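Local coordinates for MstE (Scytonema sp. PCC 10023, PDB 6SBF), which is a single-domain class II terpene cyclase that probably assembles polycyclic isoprenoid scaffolds of the merosterol type by protonation-initiated cyclisation, at residues G205-Y217 with S308-N322. The protein carries 1 engineered substitution. Sequence-based numbering, arbitrary orientation.
Sequences GNWEGYWWSDHEY and SAYLRIPYPFDRNPN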
ATOM      1  N   GLY A 205      -9.363 -16.919   5.010  1.00 15.38           N
ATOM      2  CA  GLY A 205      -9.025 -15.854   5.980  1.00 14.59           C
ATOM      3  C   GLY A 205      -8.387 -14.626   5.396  1.00 14.32           C
ATOM      4  O   GLY A 205      -8.255 -13.610   6.103  1.00 14.48           O
ATOM      5  N   ASN A 206      -7.991 -14.677   4.149  1.00 14.07           N
ATOM      6  CA  ASN A 206      -7.380 -13.515   3.486  1.00 13.22           C
ATOM      7  C   ASN A 206      -8.415 -12.701   2.717  1.00 13.28           C
ATOM      8  O   ASN A 206      -9.549 -13.092   2.540  1.00 16.35           O
ATOM      9  CB  ASN A 206      -6.226 -13.950   2.587  1.00 14.20           C
ATOM     10  CG  ASN A 206      -6.685 -14.732   1.356  1.00 14.09           C
ATOM     11  OD1 ASN A 206      -7.244 -15.812   1.522  1.00 15.81           O
ATOM     12  ND2 ASN A 206      -6.478 -14.155   0.172  1.00 15.75           N
ATOM     13  N   TRP A 207      -7.942 -11.580   2.198  1.00 12.26           N
ATOM     14  CA  TRP A 207      -8.643 -10.792   1.178  1.00 12.50           C
ATOM     15  C   TRP A 207      -7.767 -10.792  -0.071  1.00 13.48           C
ATOM     16  O   TRP A 207      -6.556 -11.059   0.014  1.00 14.73           O
ATOM     17  CB  TRP A 207      -8.888  -9.357   1.673  1.00 13.12           C
ATOM     18  CG  TRP A 207      -9.990  -9.239   2.682  1.00 13.37           C
ATOM     19  CD1 TRP A 207     -11.256  -8.822   2.417  1.00 13.63           C
ATOM     20  CD2 TRP A 207      -9.923  -9.460   4.108  1.00 13.13           C
ATOM     21  NE1 TRP A 207     -12.006  -8.807   3.557  1.00 14.09           N
ATOM     22  CE2 TRP A 207     -11.204  -9.177   4.617  1.00 13.96           C
ATOM     23  CE3 TRP A 207      -8.921  -9.850   4.985  1.00 13.65           C
ATOM     24  CZ2 TRP A 207     -11.518  -9.316   5.975  1.00 13.94           C
ATOM     25  CZ3 TRP A 207      -9.203  -9.955   6.340  1.00 14.17           C
ATOM     26  CH2 TRP A 207     -10.492  -9.701   6.813  1.00 14.87           C
ATOM     27  N   GLU A 208      -8.422 -10.503  -1.173  1.00 13.92           N
ATOM     28  CA  GLU A 208      -7.783 -10.342  -2.478  1.00 15.36           C
ATOM     29  C   GLU A 208      -8.023  -8.915  -2.966  1.00 14.92           C
ATOM     30  O   GLU A 208      -9.147  -8.422  -2.866  1.00 18.28           O
ATOM     31  CB  GLU A 208      -8.346 -11.355  -3.475  1.00 18.18           C
ATOM     32  CG  GLU A 208      -8.201 -12.811  -3.065  1.00 19.92           C
ATOM     33  CD  GLU A 208      -8.850 -13.785  -4.039  1.00 27.24           C
ATOM     34  OE1 GLU A 208      -9.647 -13.339  -4.857  1.00 28.61           O
ATOM     35  OE2 GLU A 208      -8.644 -14.978  -3.873  1.00 28.76           O
ATOM     36  N   GLY A 209      -6.986  -8.320  -3.513  1.00 14.04           N
ATOM     37  CA  GLY A 209      -7.057  -6.971  -4.061  1.00 14.82           C
ATOM     38  C   GLY A 209      -7.347  -6.944  -5.557  1.00 13.69           C
ATOM     39  O   GLY A 209      -7.407  -7.982  -6.227  1.00 15.85           O
ATOM     40  N   TYR A 210      -7.510  -5.760  -6.084  1.00 12.69           N
ATOM     41  CA  TYR A 210      -7.768  -5.519  -7.495  1.00 13.29           C
ATOM     42  C   TYR A 210      -6.453  -5.207  -8.210  1.00 13.30           C
ATOM     43  O   TYR A 210      -6.041  -5.979  -9.141  1.00 14.41           O
ATOM     44  CB  TYR A 210      -8.804  -4.405  -7.671  1.00 14.40           C
ATOM     45  CG  TYR A 210      -9.225  -4.258  -9.115  1.00 13.46           C
ATOM     46  CD1 TYR A 210     -10.203  -5.086  -9.642  1.00 13.42           C
ATOM     47  CD2 TYR A 210      -8.625  -3.333  -9.955  1.00 14.50           C
ATOM     48  CE1 TYR A 210     -10.578  -4.969 -10.970  1.00 15.04           C
ATOM     49  CE2 TYR A 210      -8.988  -3.219 -11.291  1.00 14.87           C
ATOM     50  CZ  TYR A 210      -9.957  -4.057 -11.793  1.00 14.67           C
ATOM     51  OH  TYR A 210     -10.287  -3.968 -13.116  1.00 16.24           O
ATOM     52  N   TRP A 211      -5.752  -4.164  -7.768  1.00 13.34           N
ATOM     53  CA  TRP A 211      -4.557  -3.668  -8.499  1.00 13.55           C
ATOM     54  C   TRP A 211      -3.262  -4.380  -8.122  1.00 13.51           C
ATOM     55  O   TRP A 211      -2.238  -4.126  -8.724  1.00 15.99           O
ATOM     56  CB  TRP A 211      -4.401  -2.184  -8.222  1.00 13.87           C
ATOM     57  CG  TRP A 211      -5.528  -1.323  -8.673  1.00 14.41           C
ATOM     58  CD1 TRP A 211      -6.468  -0.729  -7.879  1.00 14.71           C
ATOM     59  CD2 TRP A 211      -5.848  -0.943 -10.019  1.00 13.41           C
ATOM     60  NE1 TRP A 211      -7.360  -0.018  -8.629  1.00 15.79           N
ATOM     61  CE2 TRP A 211      -7.000  -0.143  -9.964  1.00 15.06           C
ATOM     62  CE3 TRP A 211      -5.318  -1.235 -11.284  1.00 14.02           C
ATOM     63  CZ2 TRP A 211      -7.599   0.391 -11.092  1.00 15.54           C
ATOM     64  CZ3 TRP A 211      -5.915  -0.700 -12.398  1.00 15.85           C
ATOM     65  CH2 TRP A 211      -7.048   0.099 -12.327  1.00 15.63           C
ATOM     66  N   TRP A 212      -3.249  -5.190  -7.099  1.00 14.66           N
ATOM     67  CA  TRP A 212      -2.023  -5.791  -6.574  1.00 15.40           C
ATOM     68  C   TRP A 212      -2.026  -7.281  -6.733  1.00 16.04           C
ATOM     69  O   TRP A 212      -3.038  -7.939  -6.450  1.00 16.79           O
ATOM     70  CB  TRP A 212      -1.870  -5.458  -5.082  1.00 15.13           C
ATOM     71  CG  TRP A 212      -1.791  -3.985  -4.822  1.00 14.67           C
ATOM     72  CD1 TRP A 212      -2.847  -3.184  -4.556  1.00 18.05           C
ATOM     73  CD2 TRP A 212      -0.668  -3.110  -5.066  1.00 14.81           C
ATOM     74  NE1 TRP A 212      -2.473  -1.892  -4.512  1.00 19.17           N
ATOM     75  CE2 TRP A 212      -1.131  -1.819  -4.829  1.00 17.54           C
ATOM     76  CE3 TRP A 212       0.653  -3.312  -5.439  1.00 16.65           C
ATOM     77  CZ2 TRP A 212      -0.289  -0.718  -4.923  1.00 19.50           C
ATOM     78  CZ3 TRP A 212       1.471  -2.228  -5.608  1.00 17.98           C
ATOM     79  CH2 TRP A 212       1.016  -0.945  -5.284  1.00 19.37           C
ATOM     80  N   SER A 213      -0.863  -7.812  -7.044  1.00 16.31           N
ATOM     81  CA  SER A 213      -0.659  -9.265  -7.127  1.00 17.96           C
ATOM     82  C   SER A 213      -0.666  -9.870  -5.723  1.00 16.78           C
ATOM     83  O   SER A 213      -1.086 -11.023  -5.535  1.00 19.09           O
ATOM     84  CB  SER A 213       0.716  -9.511  -7.788  1.00 21.24           C
ATOM     85  OG  SER A 213       0.821  -9.087  -9.132  1.00 26.40           O
ATOM     86  N   ASP A 214      -0.094  -9.141  -4.751  1.00 12.70           N
ATOM     87  CA  ASP A 214       0.225  -9.755  -3.447  1.00 12.13           C
ATOM     88  C   ASP A 214      -0.937  -9.520  -2.483  1.00 12.11           C
ATOM     89  O   ASP A 214      -1.141  -8.354  -1.979  1.00 13.07           O
ATOM     90  CB  ASP A 214       1.519  -9.175  -2.912  1.00 12.99           C
ATOM     91  CG  ASP A 214       2.710  -9.505  -3.793  1.00 13.60           C
ATOM     92  OD1 ASP A 214       2.916 -10.707  -4.053  1.00 16.51           O
ATOM     93  OD2 ASP A 214       3.434  -8.588  -4.224  1.00 15.27           O
ATOM     94  N   HIS A 215      -1.674 -10.562  -2.107  1.00 12.60           N
ATOM     95  CA  HIS A 215      -2.860 -10.468  -1.252  1.00 12.87           C
ATOM     96  C   HIS A 215      -2.499 -10.000   0.166  1.00 11.56           C
ATOM     97  O   HIS A 215      -3.415  -9.564   0.880  1.00 11.90           O
ATOM     98  CB  HIS A 215      -3.541 -11.830  -1.132  1.00 13.22           C
ATOM     99  CG  HIS A 215      -3.957 -12.449  -2.412  1.00 14.85           C
ATOM    100  ND1 HIS A 215      -4.397 -11.696  -3.489  1.00 16.54           N
ATOM    101  CD2 HIS A 215      -4.053 -13.767  -2.758  1.00 17.96           C
ATOM    102  CE1 HIS A 215      -4.714 -12.543  -4.482  1.00 18.31           C
ATOM    103  NE2 HIS A 215      -4.489 -13.800  -4.059  1.00 19.37           N
ATOM    104  N   GLU A 216      -1.237 -10.085   0.557  1.00 11.58           N
ATOM    105  CA  GLU A 216      -0.808  -9.602   1.896  1.00 11.58           C
ATOM    106  C   GLU A 216      -1.121  -8.111   2.073  1.00 11.48           C
ATOM    107  O   GLU A 216      -1.409  -7.728   3.179  1.00 12.76           O
ATOM    108  CB  GLU A 216       0.674  -9.908   2.083  1.00 12.76           C
ATOM    109  CG  GLU A 216       1.030 -11.402   2.045  1.00 13.67           C
ATOM    110  CD  GLU A 216       1.019 -12.063   0.691  1.00 14.04           C
ATOM    111  OE1 GLU A 216       0.979 -13.341   0.660  1.00 14.89           O
ATOM    112  OE2 GLU A 216       1.097 -11.334  -0.339  1.00 14.55           O
ATOM    113  N   TYR A 217      -1.008  -7.331   1.016  1.00 11.51           N
ATOM    114  CA  TYR A 217      -1.323  -5.899   1.075  1.00 11.83           C
ATOM    115  C   TYR A 217      -2.761  -5.688   1.508  1.00 11.25           C
ATOM    116  O   TYR A 217      -3.031  -5.001   2.532  1.00 12.32           O
ATOM    117  CB  TYR A 217      -1.038  -5.287  -0.295  1.00 12.59           C
ATOM    118  CG  TYR A 217      -1.454  -3.853  -0.473  1.00 12.19           C
ATOM    119  CD1 TYR A 217      -2.705  -3.486  -0.857  1.00 14.01           C
ATOM    120  CD2 TYR A 217      -0.541  -2.830  -0.331  1.00 15.38           C
ATOM    121  CE1 TYR A 217      -3.084  -2.171  -1.083  1.00 14.46           C
ATOM    122  CE2 TYR A 217      -0.893  -1.500  -0.539  1.00 14.82           C
ATOM    123  CZ  TYR A 217      -2.163  -1.152  -0.912  1.00 13.08           C
ATOM    124  OH  TYR A 217      -2.503   0.159  -1.131  1.00 14.87           O
ATOM    125  N   SER A 308       9.746  -5.027  -5.463  1.00 12.32           N
ATOM    126  CA  SER A 308       8.795  -6.146  -5.587  1.00 12.89           C
ATOM    127  C   SER A 308       7.367  -5.685  -5.449  1.00 11.95           C
ATOM    128  O   SER A 308       6.490  -6.510  -5.196  1.00 13.42           O
ATOM    129  CB  SER A 308       9.163  -7.313  -4.661  1.00 14.16           C
ATOM    130  OG  SER A 308       9.180  -6.882  -3.298  1.00 15.06           O
ATOM    131  N   ALA A 309       7.087  -4.390  -5.576  1.00 11.64           N
ATOM    132  CA  ALA A 309       5.730  -3.862  -5.484  1.00 11.61           C
ATOM    133  C   ALA A 309       5.050  -3.982  -6.837  1.00 12.10           C
ATOM    134  O   ALA A 309       5.106  -3.098  -7.641  1.00 15.14           O
ATOM    135  CB  ALA A 309       5.731  -2.458  -4.967  1.00 12.14           C
ATOM    136  N   TYR A 310       4.431  -5.156  -7.048  1.00 12.85           N
ATOM    137  CA  TYR A 310       3.866  -5.529  -8.355  1.00 13.24           C
ATOM    138  C   TYR A 310       2.457  -5.031  -8.498  1.00 13.48           C
ATOM    139  O   TYR A 310       1.546  -5.516  -7.780  1.00 15.51           O
ATOM    140  CB  TYR A 310       4.009  -7.015  -8.647  1.00 13.44           C
ATOM    141  CG  TYR A 310       5.430  -7.471  -8.832  1.00 13.70           C
ATOM    142  CD1 TYR A 310       6.229  -6.953  -9.829  1.00 16.11           C
ATOM    143  CD2 TYR A 310       6.017  -8.402  -8.018  1.00 15.97           C
ATOM    144  CE1 TYR A 310       7.549  -7.356  -9.981  1.00 16.86           C
ATOM    145  CE2 TYR A 310       7.317  -8.829  -8.153  1.00 17.20           C
ATOM    146  CZ  TYR A 310       8.110  -8.313  -9.157  1.00 16.02           C
ATOM    147  OH  TYR A 310       9.395  -8.728  -9.260  1.00 21.10           O
ATOM    148  N   LEU A 311       2.282  -4.077  -9.403  1.00 14.03           N
ATOM    149  CA  LEU A 311       1.033  -3.373  -9.712  1.00 13.84           C
ATOM    150  C   LEU A 311       0.522  -3.957 -11.042  1.00 14.77           C
ATOM    151  O   LEU A 311       1.238  -3.876 -12.083  1.00 17.00           O
ATOM    152  CB  LEU A 311       1.316  -1.884  -9.828  1.00 15.41           C
ATOM    153  CG  LEU A 311       0.137  -0.981 -10.123  1.00 18.72           C
ATOM    154  CD1 LEU A 311      -0.795  -0.944  -8.947  1.00 23.16           C
ATOM    155  CD2 LEU A 311       0.660   0.413 -10.462  1.00 21.66           C
ATOM    156  N   ARG A 312      -0.670  -4.461 -11.039  1.00 15.11           N
ATOM    157  CA  ARG A 312      -1.224  -5.041 -12.247  1.00 15.76           C
ATOM    158  C   ARG A 312      -2.209  -4.103 -12.884  1.00 15.93           C
ATOM    159  O   ARG A 312      -2.868  -3.297 -12.205  1.00 19.11           O
ATOM    160  CB  ARG A 312      -1.591  -6.442 -11.915  1.00 25.27           C
ATOM    161  CG  ARG A 312      -2.838  -6.483 -11.154  1.00 23.29           C
ATOM    162  CD  ARG A 312      -2.804  -7.942 -10.636  1.00 29.22           C
ATOM    163  NE  ARG A 312      -3.933  -8.094  -9.804  1.00 27.13           N
ATOM    164  CZ  ARG A 312      -4.385  -9.189  -9.072  1.00 19.95           C
ATOM    165  NH1 ARG A 312      -5.502  -9.002  -8.417  1.00 17.49           N
ATOM    166  NH2 ARG A 312      -3.802 -10.358  -8.986  1.00 25.16           N
ATOM    167  N   ILE A 313      -2.265  -4.189 -14.213  1.00 14.66           N
ATOM    168  CA  ILE A 313      -3.187  -3.381 -15.003  1.00 15.93           C
ATOM    169  C   ILE A 313      -4.171  -4.356 -15.629  1.00 16.15           C
ATOM    170  O   ILE A 313      -3.955  -4.889 -16.719  1.00 16.84           O
ATOM    171  CB  ILE A 313      -2.452  -2.566 -16.050  1.00 20.99           C
ATOM    172  CG1 ILE A 313      -1.303  -1.756 -15.423  1.00 25.30           C
ATOM    173  CG2 ILE A 313      -3.508  -1.727 -16.754  1.00 23.36           C
ATOM    174  CD1 ILE A 313      -1.687  -0.852 -14.210  1.00 32.36           C
ATOM    175  N   PRO A 314      -5.336  -4.622 -14.978  1.00 16.47           N
ATOM    176  CA  PRO A 314      -6.329  -5.469 -15.610  1.00 17.21           C
ATOM    177  C   PRO A 314      -6.909  -4.750 -16.815  1.00 17.68           C
ATOM    178  O   PRO A 314      -6.865  -3.533 -16.901  1.00 18.56           O
ATOM    179  CB  PRO A 314      -7.419  -5.627 -14.551  1.00 17.79           C
ATOM    180  CG  PRO A 314      -6.713  -5.238 -13.235  1.00 17.02           C
ATOM    181  CD  PRO A 314      -5.805  -4.117 -13.686  1.00 16.37           C
ATOM    182  N   TYR A 315      -7.491  -5.527 -17.720  1.00 17.51           N
ATOM    183  CA  TYR A 315      -8.335  -4.903 -18.754  1.00 17.64           C
ATOM    184  C   TYR A 315      -9.431  -4.099 -18.065  1.00 16.38           C
ATOM    185  O   TYR A 315      -9.922  -4.476 -16.984  1.00 18.00           O
ATOM    186  CB  TYR A 315      -8.924  -5.968 -19.677  1.00 17.73           C
ATOM    187  CG  TYR A 315      -7.946  -6.531 -20.668  1.00 18.66           C
ATOM    188  CD1 TYR A 315      -7.159  -7.618 -20.360  1.00 19.80           C
ATOM    189  CD2 TYR A 315      -7.774  -5.937 -21.903  1.00 22.05           C
ATOM    190  CE1 TYR A 315      -6.232  -8.130 -21.252  1.00 21.70           C
ATOM    191  CE2 TYR A 315      -6.852  -6.434 -22.807  1.00 24.34           C
ATOM    192  CZ  TYR A 315      -6.090  -7.552 -22.491  1.00 24.81           C
ATOM    193  OH  TYR A 315      -5.185  -8.054 -23.392  1.00 26.44           O
ATOM    194  N   PRO A 316      -9.866  -2.976 -18.668  1.00 17.49           N
ATOM    195  CA  PRO A 316     -10.859  -2.105 -18.050  1.00 17.60           C
ATOM    196  C   PRO A 316     -12.170  -2.798 -17.688  1.00 17.81           C
ATOM    197  O   PRO A 316     -12.847  -2.346 -16.757  1.00 20.81           O
ATOM    198  CB  PRO A 316     -11.085  -0.907 -18.984  1.00 20.31           C
ATOM    199  CG  PRO A 316      -9.984  -1.025 -19.960  1.00 30.08           C
ATOM    200  CD  PRO A 316      -9.385  -2.416 -19.939  1.00 22.10           C
ATOM    201  N   PHE A 317     -12.508  -3.886 -18.383  1.00 20.28           N
ATOM    202  CA  PHE A 317     -13.818  -4.534 -18.228  1.00 22.71           C
ATOM    203  C   PHE A 317     -13.732  -5.582 -17.138  1.00 23.33           C
ATOM    204  O   PHE A 317     -14.788  -6.202 -16.832  1.00 27.45           O
ATOM    205  CB  PHE A 317     -14.227  -5.188 -19.570  1.00 24.39           C
ATOM    206  CG  PHE A 317     -13.240  -6.169 -20.194  1.00 27.72           C
ATOM    207  CD1 PHE A 317     -13.045  -7.426 -19.636  1.00 31.77           C
ATOM    208  CD2 PHE A 317     -12.477  -5.812 -21.323  1.00 26.76           C
ATOM    209  CE1 PHE A 317     -12.116  -8.311 -20.194  1.00 32.76           C
ATOM    210  CE2 PHE A 317     -11.527  -6.668 -21.854  1.00 26.45           C
ATOM    211  CZ  PHE A 317     -11.359  -7.930 -21.287  1.00 29.11           C
ATOM    212  N   ASP A 318     -12.517  -5.888 -16.685  1.00 19.04           N
ATOM    213  CA  ASP A 318     -12.268  -7.099 -15.872  1.00 19.22           C
ATOM    214  C   ASP A 318     -12.587  -6.839 -14.393  1.00 18.73           C
ATOM    215  O   ASP A 318     -11.792  -6.187 -13.727  1.00 17.42           O
ATOM    216  CB  ASP A 318     -10.834  -7.569 -16.033  1.00 23.04           C
ATOM    217  CG  ASP A 318     -10.656  -8.955 -15.435  1.00 23.51           C
ATOM    218  OD1 ASP A 318     -11.662  -9.488 -14.841  1.00 22.57           O
ATOM    219  OD2 ASP A 318      -9.503  -9.469 -15.500  1.00 28.61           O
ATOM    220  N   ARG A 319     -13.727  -7.316 -13.892  1.00 19.71           N
ATOM    221  CA  ARG A 319     -14.055  -7.218 -12.438  1.00 19.61           C
ATOM    222  C   ARG A 319     -13.272  -8.221 -11.589  1.00 18.63           C
ATOM    223  O   ARG A 319     -13.322  -8.086 -10.357  1.00 23.04           O
ATOM    224  CB  ARG A 319     -15.536  -7.382 -12.201  1.00 27.36           C
ATOM    225  CG  ARG A 319     -16.396  -6.313 -12.848  1.00 28.70           C
ATOM    226  CD  ARG A 319     -17.781  -6.347 -12.229  1.00 25.64           C
ATOM    227  NE  ARG A 319     -18.813  -5.566 -12.909  1.00 32.96           N
ATOM    228  CZ  ARG A 319     -19.269  -5.823 -14.118  1.00 23.20           C
ATOM    229  NH1 ARG A 319     -18.800  -6.841 -14.799  1.00 25.74           N
ATOM    230  NH2 ARG A 319     -20.193  -5.053 -14.644  1.00 24.45           N
ATOM    231  N   ASN A 320     -12.580  -9.187 -12.197  1.00 18.93           N
ATOM    232  CA  ASN A 320     -12.069 -10.346 -11.450  1.00 20.78           C
ATOM    233  C   ASN A 320     -10.601 -10.638 -11.777  1.00 18.39           C
ATOM    234  O   ASN A 320     -10.275 -11.721 -12.266  1.00 17.78           O
ATOM    235  CB  ASN A 320     -13.007 -11.527 -11.802  1.00 25.58           C
ATOM    236  CG  ASN A 320     -14.426 -11.368 -11.246  1.00 25.95           C
ATOM    237  OD1 ASN A 320     -14.603 -11.244 -10.042  1.00 33.06           O
ATOM    238  ND2 ASN A 320     -15.440 -11.380 -12.098  1.00 36.05           N
ATOM    239  N   PRO A 321      -9.647  -9.690 -11.552  1.00 16.69           N
ATOM    240  CA  PRO A 321      -8.249  -9.907 -11.935  1.00 15.86           C
ATOM    241  C   PRO A 321      -7.581 -11.098 -11.234  1.00 15.95           C
ATOM    242  O   PRO A 321      -6.574 -11.584 -11.738  1.00 16.41           O
ATOM    243  CB  PRO A 321      -7.586  -8.547 -11.600  1.00 16.94           C
ATOM    244  CG  PRO A 321      -8.501  -7.993 -10.535  1.00 20.22           C
ATOM    245  CD  PRO A 321      -9.878  -8.331 -10.989  1.00 16.78           C
ATOM    246  N   ASN A 322      -8.109 -11.522 -10.083  1.00 15.68           N
ATOM    247  CA  ASN A 322      -7.521 -12.710  -9.414  1.00 16.44           C
ATOM    248  C   ASN A 322      -7.896 -14.008 -10.170  1.00 17.65           C
ATOM    249  O   ASN A 322      -7.389 -15.039  -9.783  1.00 19.46           O
ATOM    250  CB  ASN A 322      -7.999 -12.729  -7.972  1.00 17.11           C
ATOM    251  CG  ASN A 322      -7.511 -11.492  -7.219  1.00 15.83           C
ATOM    252  OD1 ASN A 322      -6.325 -11.378  -7.019  1.00 17.38           O
ATOM    253  ND2 ASN A 322      -8.430 -10.596  -6.894  1.00 16.19           N
TER
HETATM  254  O   HOH W   1      -1.150 -10.807 -10.427  1.00 29.96           O
HETATM  255  O   HOH W   2       5.952  -9.111  -4.593  1.00 12.98           O
HETATM  256  O   HOH W   3       1.634  -6.804  -5.240  1.00 16.59           O
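Arg312 runs along the backbone of 209-213 and makes half of the hydrogen bonds across the contact. Its CB lies near Trp211 O, the atom that accepts from Arg312 N at 2.8 Å. CG sits between the backbone N and the carbonyl carbon (chi1 77°), which turns Arg312 CG onto the same carbonyl, 3.4 Å from Trp211 O. From there the chain is extended. CD passes Trp212 C, and Arg312 NE bonds to Tyr210 O at 3.1 Å. NH1 bonds to that oxygen too, so one carbonyl is gripped side-on by two nitrogens. Both come from the same face of the carbonyl plane, while the oxygen lies in the guanidinium plane. Trp212 O lies over the centre of one guanidinium face, 3.2 Å from Arg312 CZ. NH1 also donates to Asn322 OD1, and NH2 reaches a water shared with Ser213 OG.

Asn322 ND2 donates to Gly209 O at 2.9 Å, with an angle of 159° at the hydrogen. Tyr210 CB leads away from 308-322, but with CG anti to the backbone N (chi1 -173°) the ring end returns. Both prolines come obliquely to the same side of the ring, Pro314 at CE2 and Pro321 CD 3.4 Å from Tyr210 CE1. Tyr210 OH donates to Asp318 O at 2.7 Å, near the ring plane.

Trp212 and Leu311 form a single beta bridge beside this network. Leu311 CD1 lies over the six-membered ring of Trp212, a CH-pi contact 4.0 Å from the centroid. Tyr217 covers the opposite face.

The contact joins the lead-in to helix 215-229 to edge strand 311-313 of the small mixed sheet, beside the helices of the alpha6-alpha6 barrel. No carboxylate of these segments touches the guanidinium. Its bonds fix its rotation, and neutral oxygens probably solvate its charge.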